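Local coordinates for protein Baccell_00875 (Bacteroides cellulosilyticus DSM 14838, PDB 5NO8) that probably acts as a polysaccharide lyase that removes the L-rhamnose caps attached to glucuronic acid on complex arabinogalactan proteins, at residues Y366-N371 against A393-M398; L401-Y406 against Q416-Y421; Y449-V454 against Y475-S480; G488-G493 against Q542-P547; P495-L500 against Y556-S561. One frame throughout, in Å; residues are numbered along the deposited sequence.

Interaction 1 (Y366-N371 against A393-M398); sequences YMVYDN and AERLGM
Y366 and M398 run past one another in opposite directions, their first carbons opposed with CB of Y366 3.7 Å from CB of M398. The thioether then travels along the tyrosine's own stem, and M398 SD passes 3.9 Å from Y366 CB. A bend at its last torsion (chi3 -86°) turns the methyl onto the backbone, leaving M398 CE 3.7 Å from Y366 O and 3.8 Å from M367 O. R395, one turn earlier, crosses V368 obliquely. Its CB points at the 366-371 segment and lies 3.7 Å from Y366 O; folds at chi2 and chi3 then bring R395 CD to 3.9 Å from V368 CG2. The contact is van der Waals packing of aliphatic carbons on each other and on backbone carbonyls, and the polar tips are engaged elsewhere: R395 NH1 bonds N678 OD1 and NH2 forms a salt bridge with D390, whereas Y366 OH bonds S417 OG. It is buried and sets extended chain against the 3-10 segment 394-395 and the first turn of helix 396-409. Helix 338-352 packs on both Y366 and M398 through I349, and beyond V368 the chain enters strand 369-370, between strands 375-376 and 672-677 of a small antiparallel sheet.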
# COMPACT_ATOMS: atom_id res chain seq x y z
N TYR A 366 11.04 -14.79 18.92
CA TYR A 366 10.63 -13.37 18.79
C TYR A 366 9.14 -13.37 18.47
O TYR A 366 8.71 -14.04 17.51
CB TYR A 366 11.40 -12.68 17.69
CG TYR A 366 12.91 -12.66 17.90
CD1 TYR A 366 13.47 -12.06 19.05
CD2 TYR A 366 13.77 -13.24 16.99
CE1 TYR A 366 14.85 -12.06 19.26
CE2 TYR A 366 15.14 -13.24 17.19
CZ TYR A 366 15.68 -12.66 18.32
OH TYR A 366 17.05 -12.70 18.47
N MET A 367 8.37 -12.63 19.25
CA MET A 367 6.92 -12.78 19.28
C MET A 367 6.16 -11.48 19.05
O MET A 367 6.70 -10.40 19.20
CB MET A 367 6.54 -13.41 20.60
CG MET A 367 7.02 -14.85 20.61
SD MET A 367 6.60 -15.69 22.10
CE MET A 367 4.81 -15.69 21.96
N VAL A 368 4.90 -11.63 18.68
CA VAL A 368 3.97 -10.52 18.58
C VAL A 368 3.90 -9.81 19.90
O VAL A 368 3.93 -10.43 20.96
CB VAL A 368 2.56 -11.03 18.16
CG1 VAL A 368 1.54 -9.89 18.14
CG2 VAL A 368 2.64 -11.69 16.80
N TYR A 369 3.80 -8.48 19.84
CA TYR A 369 3.80 -7.66 21.04
C TYR A 369 2.65 -6.69 21.00
O TYR A 369 2.39 -6.08 19.95
CB TYR A 369 5.12 -6.88 21.12
CG TYR A 369 5.39 -6.18 22.44
CD1 TYR A 369 6.00 -6.85 23.49
CD2 TYR A 369 5.08 -4.83 22.62
CE1 TYR A 369 6.27 -6.21 24.69
CE2 TYR A 369 5.33 -4.18 23.81
CZ TYR A 369 5.93 -4.88 24.84
OH TYR A 369 6.21 -4.25 26.02
N ASP A 370 2.00 -6.52 22.15
CA ASP A 370 0.87 -5.61 22.28
C ASP A 370 1.37 -4.31 22.86
O ASP A 370 1.72 -4.25 24.05
CB ASP A 370 -0.21 -6.23 23.17
CG ASP A 370 -1.48 -5.38 23.25
OD1 ASP A 370 -1.46 -4.16 23.00
OD2 ASP A 370 -2.54 -5.95 23.55
N ASN A 371 1.40 -3.27 22.03
CA ASN A 371 1.93 -1.97 22.47
C ASN A 371 1.02 -1.23 23.44
O ASN A 371 1.51 -0.40 24.19
CB ASN A 371 2.25 -1.07 21.28
CG ASN A 371 3.39 -1.62 20.45
OD1 ASN A 371 3.33 -1.63 19.23
ND2 ASN A 371 4.42 -2.09 21.11
N ALA A 393 6.43 -18.31 11.23
CA ALA A 393 5.98 -17.72 9.97
C ALA A 393 6.62 -16.33 9.75
O ALA A 393 7.84 -16.21 9.82
CB ALA A 393 4.45 -17.67 9.89
N GLU A 394 5.82 -15.29 9.56
CA GLU A 394 6.38 -13.98 9.24
C GLU A 394 7.21 -13.39 10.39
O GLU A 394 7.96 -12.44 10.15
CB GLU A 394 5.27 -12.97 8.91
CG GLU A 394 4.66 -13.08 7.53
CD GLU A 394 3.53 -14.09 7.41
OE1 GLU A 394 3.31 -14.95 8.32
OE2 GLU A 394 2.84 -14.02 6.37
N ARG A 395 7.03 -13.89 11.61
CA ARG A 395 7.84 -13.42 12.77
C ARG A 395 9.34 -13.76 12.64
O ARG A 395 10.16 -13.16 13.35
CB ARG A 395 7.30 -13.95 14.10
CG ARG A 395 6.20 -13.13 14.78
CD ARG A 395 4.97 -12.93 13.92
NE ARG A 395 4.28 -14.20 13.65
CZ ARG A 395 3.31 -14.35 12.75
NH1 ARG A 395 2.86 -13.31 12.04
NH2 ARG A 395 2.77 -15.56 12.57
N LEU A 396 9.70 -14.67 11.74
CA LEU A 396 11.09 -14.87 11.30
C LEU A 396 11.83 -13.59 10.90
O LEU A 396 13.05 -13.52 11.04
CB LEU A 396 11.21 -15.89 10.17
CG LEU A 396 11.30 -17.38 10.57
CD1 LEU A 396 12.72 -17.67 11.07
CD2 LEU A 396 10.28 -17.80 11.61
N GLY A 397 11.11 -12.58 10.39
CA GLY A 397 11.71 -11.34 10.02
C GLY A 397 12.44 -10.66 11.16
O GLY A 397 13.45 -10.00 10.90
N MET A 398 11.97 -10.81 12.38
CA MET A 398 12.69 -10.26 13.56
C MET A 398 14.08 -10.88 13.71
O MET A 398 15.06 -10.16 13.97
CB MET A 398 11.88 -10.41 14.82
CG MET A 398 10.73 -9.40 14.85
SD MET A 398 9.77 -9.42 16.32
CE MET A 398 8.61 -10.73 15.91

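Interaction 2 (L401-Y406 against Q416-Y421); sequences LLVKQY and QSLLRY
A single leucine makes the bump of this contact. L418 points across from helix 412-429 and its forked end beds into a shallow hollow on helix 396-409, built from L402, V403 and Y406. One prong reaches the backbone, L418 CD1 coming within 3.6 Å of V403 N and 3.7 Å of L402 C, with Y406 CB at the hollow's far wall, 4.3 Å from that same methyl. The other prong divides its contacts between L402 CB and V403 CG2, each 3.8 Å from L418 CD2. V403 and L418 cross at about a right angle, and the valine's CG2 meets both methyls of the leucine. The two helices are consecutive and form an antiparallel helical hairpin, the short segments lying 10.2 Å apart at closest approach with a crossing angle of -147°, within a helix-rich domain whose succession of such hairpins is consistent with an alpha/alpha toroid. Beside the main bump a lesser one points the other way: L402 CD2 lies over S417 at 4.1 Å from its OG, a hydroxyl already paired with Y366. The same tyrosine touches L402 and L418, walling one end of the hollow.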
# COMPACT_ATOMS: atom_id res chain seq x y z
N LEU A 401 16.21 -9.48 10.73
CA LEU A 401 16.61 -8.12 11.03
C LEU A 401 17.77 -8.09 12.04
O LEU A 401 18.77 -7.37 11.83
CB LEU A 401 15.46 -7.31 11.62
CG LEU A 401 15.83 -5.90 12.08
CD1 LEU A 401 16.45 -5.10 10.95
CD2 LEU A 401 14.61 -5.20 12.65
N LEU A 402 17.62 -8.82 13.15
CA LEU A 402 18.68 -8.81 14.17
C LEU A 402 20.03 -9.30 13.64
O LEU A 402 21.06 -8.75 14.03
CB LEU A 402 18.29 -9.51 15.45
CG LEU A 402 17.60 -8.64 16.50
CD1 LEU A 402 16.37 -7.89 16.01
CD2 LEU A 402 17.27 -9.48 17.72
N VAL A 403 20.02 -10.28 12.73
CA VAL A 403 21.27 -10.68 12.06
C VAL A 403 21.88 -9.54 11.26
O VAL A 403 23.08 -9.28 11.36
CB VAL A 403 21.10 -11.87 11.08
CG1 VAL A 403 22.43 -12.14 10.37
CG2 VAL A 403 20.62 -13.09 11.80
N LYS A 404 21.08 -8.86 10.44
CA LYS A 404 21.63 -7.81 9.60
C LYS A 404 22.21 -6.70 10.49
O LYS A 404 23.29 -6.20 10.22
CB LYS A 404 20.59 -7.26 8.62
CG LYS A 404 20.25 -8.28 7.55
CD LYS A 404 19.40 -7.69 6.45
CE LYS A 404 19.01 -8.77 5.45
NZ LYS A 404 18.45 -8.16 4.23
N GLN A 405 21.51 -6.37 11.57
CA GLN A 405 21.99 -5.34 12.49
C GLN A 405 23.26 -5.83 13.24
O GLN A 405 24.19 -5.06 13.47
CB GLN A 405 20.91 -4.92 13.48
CG GLN A 405 21.29 -3.70 14.33
CD GLN A 405 21.35 -2.37 13.60
OE1 GLN A 405 21.30 -2.27 12.37
NE2 GLN A 405 21.51 -1.31 14.38
N TYR A 406 23.31 -7.11 13.58
CA TYR A 406 24.53 -7.69 14.12
C TYR A 406 25.70 -7.54 13.16
O TYR A 406 26.82 -7.19 13.58
CB TYR A 406 24.31 -9.17 14.50
CG TYR A 406 25.63 -9.75 14.94
CD1 TYR A 406 26.09 -9.53 16.23
CD2 TYR A 406 26.45 -10.39 14.04
CE1 TYR A 406 27.35 -10.00 16.63
CE2 TYR A 406 27.70 -10.87 14.41
CZ TYR A 406 28.14 -10.67 15.71
OH TYR A 406 29.39 -11.13 16.09
N GLN A 416 23.99 -13.47 20.98
CA GLN A 416 23.48 -14.42 21.98
C GLN A 416 21.98 -14.62 21.87
O GLN A 416 21.48 -15.74 21.96
CB GLN A 416 23.86 -14.02 23.42
CG GLN A 416 25.33 -14.28 23.75
CD GLN A 416 25.81 -15.65 23.24
OE1 GLN A 416 25.24 -16.69 23.60
NE2 GLN A 416 26.83 -15.65 22.36
N SER A 417 21.27 -13.53 21.60
CA SER A 417 19.84 -13.61 21.36
C SER A 417 19.52 -14.47 20.12
O SER A 417 18.60 -15.29 20.16
CB SER A 417 19.27 -12.18 21.22
OG SER A 417 17.93 -12.19 20.78
N LEU A 418 20.27 -14.24 19.04
CA LEU A 418 20.09 -14.92 17.78
C LEU A 418 20.41 -16.42 17.85
O LEU A 418 19.71 -17.22 17.22
CB LEU A 418 20.91 -14.30 16.68
CG LEU A 418 20.37 -12.96 16.17
CD1 LEU A 418 21.47 -12.23 15.42
CD2 LEU A 418 19.15 -13.18 15.26
N LEU A 419 21.45 -16.79 18.59
CA LEU A 419 21.77 -18.23 18.77
C LEU A 419 20.61 -18.95 19.43
O LEU A 419 20.27 -20.06 19.04
CB LEU A 419 23.08 -18.43 19.53
CG LEU A 419 24.30 -18.03 18.70
CD1 LEU A 419 25.51 -17.81 19.60
CD2 LEU A 419 24.65 -19.02 17.60
N ARG A 420 19.97 -18.29 20.39
CA ARG A 420 18.80 -18.84 21.03
C ARG A 420 17.61 -18.93 20.11
O ARG A 420 16.86 -19.91 20.15
CB ARG A 420 18.42 -18.02 22.25
CG ARG A 420 19.37 -18.21 23.40
CD ARG A 420 19.01 -17.30 24.55
NE ARG A 420 17.63 -17.49 24.98
CZ ARG A 420 16.73 -16.53 25.20
NH1 ARG A 420 17.03 -15.22 25.08
NH2 ARG A 420 15.49 -16.87 25.57
N TYR A 421 17.42 -17.89 19.29
CA TYR A 421 16.33 -17.91 18.34
C TYR A 421 16.48 -19.03 17.33
O TYR A 421 15.53 -19.80 17.11
CB TYR A 421 16.25 -16.58 17.57
CG TYR A 421 15.05 -16.53 16.67
CD1 TYR A 421 13.77 -16.77 17.18
CD2 TYR A 421 15.17 -16.21 15.34
CE1 TYR A 421 12.66 -16.71 16.37
CE2 TYR A 421 14.05 -16.11 14.54
CZ TYR A 421 12.80 -16.38 15.06
OH TYR A 421 11.68 -16.30 14.25

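Interaction 3 (Y449-V454 against Y475-S480); sequences YNYMWV and YKTLKS
The Y451 ring meets helix 469-485 by its edge: T477 O and S480 OG lie near the ring plane, 3.6 Å from Y451 CD2 and CE2 respectively, and S480 OG is hydrogen-bonded to Q484 OE1. Two other rings are faced from within their own helices, W453 by Y449 O and Y475 by K479 CG. T477 CG2, anti to its own N, presses to 3.4 Å from Y451 O beside the ring's CD2 edge, while the V454 side chain crosses T477 at about a right angle, CG1 touching the same methyl. M452 starts out away from the partner helix but doubles back through chi2 and chi3, bringing CE tightly against L478 CD2 at 3.5 Å. An alanine at Y451 would probably loosen the packing against T477 and S480 and would lose the hydroxyl's bonds to N446 OD1 and T436 N. The segments run nearly antiparallel at 168°, their axes 8.9 Å apart, in a hairpin of successive helices. Helix 509-529 packs on L478 through L515 and F519.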
# COMPACT_ATOMS: atom_id res chain seq x y z
N TYR A 449 5.53 -20.44 2.21
CA TYR A 449 6.15 -19.14 2.53
C TYR A 449 7.13 -19.29 3.69
O TYR A 449 8.21 -18.70 3.66
CB TYR A 449 5.06 -18.11 2.93
CG TYR A 449 4.19 -17.61 1.79
CD1 TYR A 449 4.70 -16.73 0.84
CD2 TYR A 449 2.83 -17.96 1.69
CE1 TYR A 449 3.92 -16.24 -0.20
CE2 TYR A 449 2.02 -17.46 0.66
CZ TYR A 449 2.58 -16.60 -0.28
OH TYR A 449 1.84 -16.09 -1.33
N ASN A 450 6.76 -20.09 4.68
CA ASN A 450 7.50 -20.15 5.93
C ASN A 450 8.91 -20.70 5.73
O ASN A 450 9.82 -20.32 6.47
CB ASN A 450 6.76 -20.98 6.98
CG ASN A 450 5.41 -20.40 7.35
OD1 ASN A 450 5.09 -19.25 7.02
ND2 ASN A 450 4.62 -21.19 8.07
N TYR A 451 9.09 -21.56 4.73
CA TYR A 451 10.39 -22.21 4.48
C TYR A 451 11.46 -21.24 3.98
O TYR A 451 12.65 -21.41 4.28
CB TYR A 451 10.24 -23.31 3.42
CG TYR A 451 9.47 -24.52 3.91
CD1 TYR A 451 8.09 -24.46 4.11
CD2 TYR A 451 10.14 -25.74 4.15
CE1 TYR A 451 7.39 -25.56 4.56
CE2 TYR A 451 9.44 -26.86 4.59
CZ TYR A 451 8.06 -26.77 4.79
OH TYR A 451 7.35 -27.85 5.24
N MET A 452 11.05 -20.27 3.16
CA MET A 452 11.99 -19.29 2.61
C MET A 452 12.60 -18.45 3.70
O MET A 452 13.78 -18.11 3.64
CB MET A 452 11.31 -18.36 1.62
CG MET A 452 10.68 -19.04 0.42
SD MET A 452 11.77 -20.23 -0.40
CE MET A 452 11.36 -21.75 0.45
N TRP A 453 11.77 -18.09 4.67
CA TRP A 453 12.18 -17.18 5.75
C TRP A 453 13.05 -17.91 6.76
O TRP A 453 14.04 -17.36 7.23
CB TRP A 453 10.96 -16.57 6.41
CG TRP A 453 10.08 -15.81 5.44
CD1 TRP A 453 10.49 -15.06 4.37
CD2 TRP A 453 8.66 -15.74 5.47
NE1 TRP A 453 9.40 -14.53 3.73
CE2 TRP A 453 8.26 -14.93 4.39
CE3 TRP A 453 7.67 -16.29 6.30
CZ2 TRP A 453 6.91 -14.64 4.12
CZ3 TRP A 453 6.34 -16.01 6.03
CH2 TRP A 453 5.97 -15.19 4.95
N VAL A 454 12.70 -19.17 7.06
CA VAL A 454 13.57 -20.01 7.87
C VAL A 454 14.93 -20.21 7.20
O VAL A 454 15.95 -20.10 7.86
CB VAL A 454 12.92 -21.37 8.21
CG1 VAL A 454 13.95 -22.35 8.79
CG2 VAL A 454 11.81 -21.16 9.20
N TYR A 475 20.05 -24.92 3.09
CA TYR A 475 19.93 -25.72 1.87
C TYR A 475 18.87 -26.82 1.97
O TYR A 475 18.05 -26.97 1.06
CB TYR A 475 21.30 -26.30 1.51
CG TYR A 475 21.27 -27.39 0.47
CD1 TYR A 475 21.14 -27.08 -0.88
CD2 TYR A 475 21.40 -28.73 0.84
CE1 TYR A 475 21.13 -28.08 -1.85
CE2 TYR A 475 21.38 -29.74 -0.12
CZ TYR A 475 21.26 -29.40 -1.46
OH TYR A 475 21.21 -30.39 -2.41
N LYS A 476 18.87 -27.55 3.09
CA LYS A 476 17.93 -28.67 3.34
C LYS A 476 16.48 -28.22 3.60
O LYS A 476 15.52 -28.92 3.27
CB LYS A 476 18.39 -29.52 4.54
N THR A 477 16.34 -27.05 4.21
CA THR A 477 15.05 -26.40 4.32
C THR A 477 14.50 -26.07 2.93
O THR A 477 13.33 -26.33 2.64
CB THR A 477 15.13 -25.15 5.20
OG1 THR A 477 15.57 -25.54 6.50
CG2 THR A 477 13.76 -24.44 5.31
N LEU A 478 15.34 -25.50 2.06
CA LEU A 478 14.90 -25.20 0.72
C LEU A 478 14.56 -26.47 -0.08
O LEU A 478 13.60 -26.47 -0.85
CB LEU A 478 15.94 -24.36 -0.03
CG LEU A 478 16.12 -22.92 0.46
CD1 LEU A 478 17.21 -22.26 -0.35
CD2 LEU A 478 14.80 -22.15 0.35
N LYS A 479 15.32 -27.54 0.14
CA LYS A 479 15.02 -28.82 -0.54
C LYS A 479 13.70 -29.43 -0.08
O LYS A 479 12.94 -29.93 -0.90
CB LYS A 479 16.16 -29.82 -0.31
CG LYS A 479 17.48 -29.43 -0.95
CD LYS A 479 17.45 -29.22 -2.46
CE LYS A 479 16.93 -30.46 -3.22
NZ LYS A 479 17.42 -30.47 -4.63
N SER A 480 13.44 -29.38 1.22
CA SER A 480 12.19 -29.82 1.81
C SER A 480 11.03 -29.04 1.23
O SER A 480 9.96 -29.60 0.96
CB SER A 480 12.22 -29.66 3.33
OG SER A 480 11.01 -30.06 3.95

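Interaction 4 (G488-G493 against Q542-P547); sequences GFYAIG and QSIVAP
An inverse gamma turn centred on Y490 brings the loop between helices 469-485 and 496-505 against the first turns of helix 542-559, where P547, lacking an N-H, coincides with a kink. P547 sits against the loop: its CB lies 3.3 Å from A491 O, and its CG packs 3.7 Å from I492 CG1, the two side chains lying alongside and pointing the same way. I492 extends beyond it, chi2 near anti at 157°, to bring CD1 within 4.0 Å of S543 CB. At the other end, the Y490 ring crosses I544 at about a right angle, its CD2 4.1 Å from I544 CG2. An alanine in place of I492 would probably weaken the hold on both P547 and S543, because the branch reaching them would be gone. In the next shell F526 stacks on the Y490 ring, N529 bonds its hydroxyl, and H536 NE2 bonds its backbone N. W614 and I617 back I492. S543 OG stands between its own N and carbonyl carbon, the crowded position, where E541 and a glycerol, probably from the crystallisation liquor, bond it. Two carbonyls that cannot bond each other directly are bridged by a water, which donates to Y490 O at 2.5 Å and to S543 O at 2.7 Å.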
# COMPACT_ATOMS: atom_id res chain seq x y z
N GLY A 488 6.88 -23.92 -8.72
CA GLY A 488 6.17 -22.71 -9.17
C GLY A 488 5.44 -21.96 -8.07
O GLY A 488 4.45 -21.28 -8.36
N PHE A 489 5.90 -22.08 -6.81
CA PHE A 489 5.30 -21.35 -5.69
C PHE A 489 5.97 -19.96 -5.68
O PHE A 489 7.20 -19.86 -5.66
CB PHE A 489 5.53 -22.10 -4.37
CG PHE A 489 4.65 -21.64 -3.22
CD1 PHE A 489 4.91 -20.44 -2.54
CD2 PHE A 489 3.61 -22.44 -2.76
CE1 PHE A 489 4.12 -20.04 -1.46
CE2 PHE A 489 2.82 -22.05 -1.68
CZ PHE A 489 3.07 -20.85 -1.03
N TYR A 490 5.16 -18.91 -5.69
CA TYR A 490 5.65 -17.53 -5.77
C TYR A 490 5.92 -17.01 -4.36
O TYR A 490 5.28 -16.06 -3.87
CB TYR A 490 4.64 -16.65 -6.49
CG TYR A 490 4.57 -16.86 -7.98
CD1 TYR A 490 4.12 -18.06 -8.53
CD2 TYR A 490 4.94 -15.85 -8.84
CE1 TYR A 490 4.07 -18.24 -9.92
CE2 TYR A 490 4.89 -16.00 -10.23
CZ TYR A 490 4.45 -17.21 -10.76
OH TYR A 490 4.41 -17.33 -12.15
N ALA A 491 6.92 -17.59 -3.73
CA ALA A 491 7.19 -17.29 -2.32
C ALA A 491 7.89 -15.94 -2.23
O ALA A 491 8.59 -15.55 -3.15
CB ALA A 491 8.08 -18.38 -1.72
N ILE A 492 7.72 -15.28 -1.09
CA ILE A 492 8.33 -13.99 -0.83
C ILE A 492 9.76 -14.18 -0.31
O ILE A 492 10.00 -14.93 0.65
CB ILE A 492 7.53 -13.20 0.21
CG1 ILE A 492 6.11 -12.92 -0.32
CG2 ILE A 492 8.26 -11.89 0.53
CD1 ILE A 492 5.11 -12.64 0.78
N GLY A 493 10.70 -13.48 -0.93
CA GLY A 493 12.07 -13.44 -0.45
C GLY A 493 12.74 -14.80 -0.56
O GLY A 493 13.39 -15.25 0.38
N GLN A 542 0.25 -7.49 -5.02
CA GLN A 542 1.63 -7.08 -5.11
C GLN A 542 2.63 -8.08 -4.53
O GLN A 542 3.76 -8.16 -5.04
CB GLN A 542 1.80 -5.68 -4.49
CG GLN A 542 3.25 -5.19 -4.40
CD GLN A 542 3.86 -5.45 -3.05
OE1 GLN A 542 3.23 -5.97 -2.15
NE2 GLN A 542 5.13 -5.07 -2.90
N SER A 543 2.26 -8.82 -3.49
CA SER A 543 3.19 -9.81 -2.94
C SER A 543 3.09 -11.20 -3.60
O SER A 543 3.61 -12.17 -3.06
CB SER A 543 3.13 -9.88 -1.41
OG SER A 543 1.96 -10.52 -0.92
N ILE A 544 2.43 -11.28 -4.76
CA ILE A 544 2.69 -12.34 -5.77
C ILE A 544 3.59 -11.81 -6.89
O ILE A 544 4.60 -12.43 -7.23
CB ILE A 544 1.36 -12.86 -6.37
CG1 ILE A 544 0.53 -13.51 -5.26
CG2 ILE A 544 1.63 -13.81 -7.55
CD1 ILE A 544 -0.92 -13.73 -5.65
N VAL A 545 3.26 -10.65 -7.43
CA VAL A 545 3.99 -10.07 -8.55
C VAL A 545 5.42 -9.68 -8.13
O VAL A 545 6.39 -10.01 -8.82
CB VAL A 545 3.26 -8.84 -9.15
CG1 VAL A 545 4.08 -8.18 -10.26
CG2 VAL A 545 1.89 -9.25 -9.68
N ALA A 546 5.54 -8.98 -7.01
CA ALA A 546 6.87 -8.48 -6.62
C ALA A 546 7.86 -9.62 -6.37
O ALA A 546 8.97 -9.57 -6.87
CB ALA A 546 6.81 -7.54 -5.43
N PRO A 547 7.45 -10.65 -5.62
CA PRO A 547 8.37 -11.79 -5.42
C PRO A 547 8.81 -12.52 -6.70
O PRO A 547 9.95 -12.99 -6.76
CB PRO A 547 7.56 -12.74 -4.57
CG PRO A 547 6.70 -11.84 -3.76
CD PRO A 547 6.29 -10.77 -4.72
O HOH W 1 3.17 -14.83 -3.21
O HOH W 2 10.85 -14.25 -4.13

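Interaction 5 (P495-L500 against Y556-S561); sequences PVRLGL and YLETGS
R497 and E558 form the salt bridge that ties these helices. R497 NE donates to E558 OE2 over 3.1 Å, nearly straight at 166°, and the oxygen receives it on its anti lone pair. OE2 lies close to the guanidinium plane, although the carboxylate itself is turned 50° against that plane. Bends put both groups in place: R497 folds at chi3, E558 at chi2. One face of the guanidinium is covered by L557, whose CB stands 4.0 Å above its centre, while L557 CD1 approaches R497 NH1 at 3.8 Å. The carboxylate's other oxygen rests against hydrocarbon, E558 OE1 being 3.7 Å from L500 CD1, and the glutamate stem slides between V496 and L500, with CG 4.0 Å from V496 CG1. Past T559 the helix ends: G560 takes a positive phi, and T559 OG1 accepts from S561 N at 3.2 Å to close an ST turn. The contact is partly buried and joins the start of helix 496-505 to the C-terminal end of helix 542-559. Helix 509-529 packs on V496 and L500 through F519, and helix 615-629 flanks R497 and L557 with L627, Y624 and C628.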
# COMPACT_ATOMS: atom_id res chain seq x y z
N PRO A 495 15.60 -16.83 -1.03
CA PRO A 495 16.96 -16.31 -0.84
C PRO A 495 17.99 -16.82 -1.89
O PRO A 495 18.92 -17.57 -1.54
CB PRO A 495 17.30 -16.76 0.58
CG PRO A 495 16.55 -18.03 0.75
CD PRO A 495 15.26 -17.85 -0.01
N VAL A 496 17.84 -16.39 -3.13
CA VAL A 496 18.66 -16.88 -4.24
C VAL A 496 20.14 -16.50 -4.10
O VAL A 496 21.02 -17.35 -4.05
CB VAL A 496 18.11 -16.41 -5.61
CG1 VAL A 496 19.03 -16.78 -6.76
CG2 VAL A 496 16.71 -16.98 -5.83
N ARG A 497 20.41 -15.20 -4.07
CA ARG A 497 21.78 -14.71 -3.94
C ARG A 497 22.41 -15.13 -2.62
O ARG A 497 23.58 -15.54 -2.60
CB ARG A 497 21.84 -13.20 -4.04
CG ARG A 497 21.39 -12.65 -5.36
CD ARG A 497 22.01 -11.29 -5.63
NE ARG A 497 23.38 -11.43 -6.14
CZ ARG A 497 24.17 -10.41 -6.46
NH1 ARG A 497 23.77 -9.15 -6.31
NH2 ARG A 497 25.39 -10.66 -6.92
N LEU A 498 21.64 -15.01 -1.55
CA LEU A 498 22.13 -15.33 -0.21
C LEU A 498 22.47 -16.82 -0.09
O LEU A 498 23.54 -17.19 0.38
CB LEU A 498 21.08 -14.95 0.83
CG LEU A 498 21.36 -15.33 2.28
CD1 LEU A 498 22.63 -14.67 2.80
CD2 LEU A 498 20.17 -14.95 3.11
N GLY A 499 21.55 -17.68 -0.51
CA GLY A 499 21.75 -19.12 -0.44
C GLY A 499 22.94 -19.59 -1.27
O GLY A 499 23.80 -20.32 -0.77
N LEU A 500 22.99 -19.19 -2.52
CA LEU A 500 24.11 -19.56 -3.39
C LEU A 500 25.46 -18.99 -2.95
O LEU A 500 26.48 -19.68 -3.04
CB LEU A 500 23.86 -19.16 -4.84
CG LEU A 500 22.71 -19.88 -5.55
CD1 LEU A 500 22.61 -19.35 -6.96
CD2 LEU A 500 22.91 -21.39 -5.54
N TYR A 556 18.92 -13.82 -12.52
CA TYR A 556 19.74 -13.18 -13.53
C TYR A 556 21.14 -12.82 -13.00
O TYR A 556 22.14 -13.05 -13.68
CB TYR A 556 19.09 -11.93 -14.12
CG TYR A 556 20.01 -11.21 -15.06
CD1 TYR A 556 20.25 -11.73 -16.34
CD2 TYR A 556 20.69 -10.06 -14.68
CE1 TYR A 556 21.11 -11.09 -17.21
CE2 TYR A 556 21.57 -9.43 -15.54
CZ TYR A 556 21.77 -9.96 -16.81
OH TYR A 556 22.61 -9.33 -17.67
N LEU A 557 21.19 -12.21 -11.81
CA LEU A 557 22.46 -11.77 -11.27
C LEU A 557 23.39 -12.95 -10.96
O LEU A 557 24.60 -12.79 -11.01
CB LEU A 557 22.26 -10.89 -10.02
CG LEU A 557 21.63 -9.52 -10.31
CD1 LEU A 557 21.13 -8.84 -9.02
CD2 LEU A 557 22.59 -8.59 -11.03
N GLU A 558 22.82 -14.12 -10.67
CA GLU A 558 23.60 -15.33 -10.44
C GLU A 558 23.98 -16.11 -11.71
O GLU A 558 25.00 -16.79 -11.72
CB GLU A 558 22.85 -16.26 -9.47
CG GLU A 558 22.64 -15.68 -8.08
CD GLU A 558 23.95 -15.43 -7.34
OE1 GLU A 558 24.79 -16.36 -7.27
OE2 GLU A 558 24.14 -14.30 -6.85
N THR A 559 23.16 -16.06 -12.75
CA THR A 559 23.41 -16.86 -13.97
C THR A 559 23.79 -16.07 -15.22
O THR A 559 24.37 -16.63 -16.14
CB THR A 559 22.15 -17.67 -14.37
OG1 THR A 559 21.09 -16.76 -14.69
CG2 THR A 559 21.72 -18.60 -13.27
N GLY A 560 23.39 -14.81 -15.31
CA GLY A 560 23.54 -14.03 -16.54
C GLY A 560 22.66 -14.44 -17.71
O GLY A 560 22.87 -13.93 -18.80
N SER A 561 21.67 -15.32 -17.51
CA SER A 561 20.80 -15.77 -18.61
C SER A 561 19.79 -14.67 -18.93
O SER A 561 18.92 -14.40 -18.09
CB SER A 561 20.06 -17.06 -18.26
OG SER A 561 20.92 -18.06 -17.74

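How the interactions relate
From the N-terminal side, interaction 1 closes a loop between strand 369-370 and the start of helix 396-409, and interaction 2 follows on that helix, closing its hairpin with helix 412-429; the two meet where Y366 reaches S417, L402 and Y421, and L396 reaches Y421. Interaction 3 closes the next hairpin, 448-465 with 469-485, and its W453 packs on the 393-398 segment. Interactions 4 and 5, each closing a loop of about 50 residues, then cross: 488-493 and 495-500 follow each other, as do their partners at either end of helix 542-559. The 488-493 loop also packs on M452 and W453, so the contacts connect successive helices of one domain.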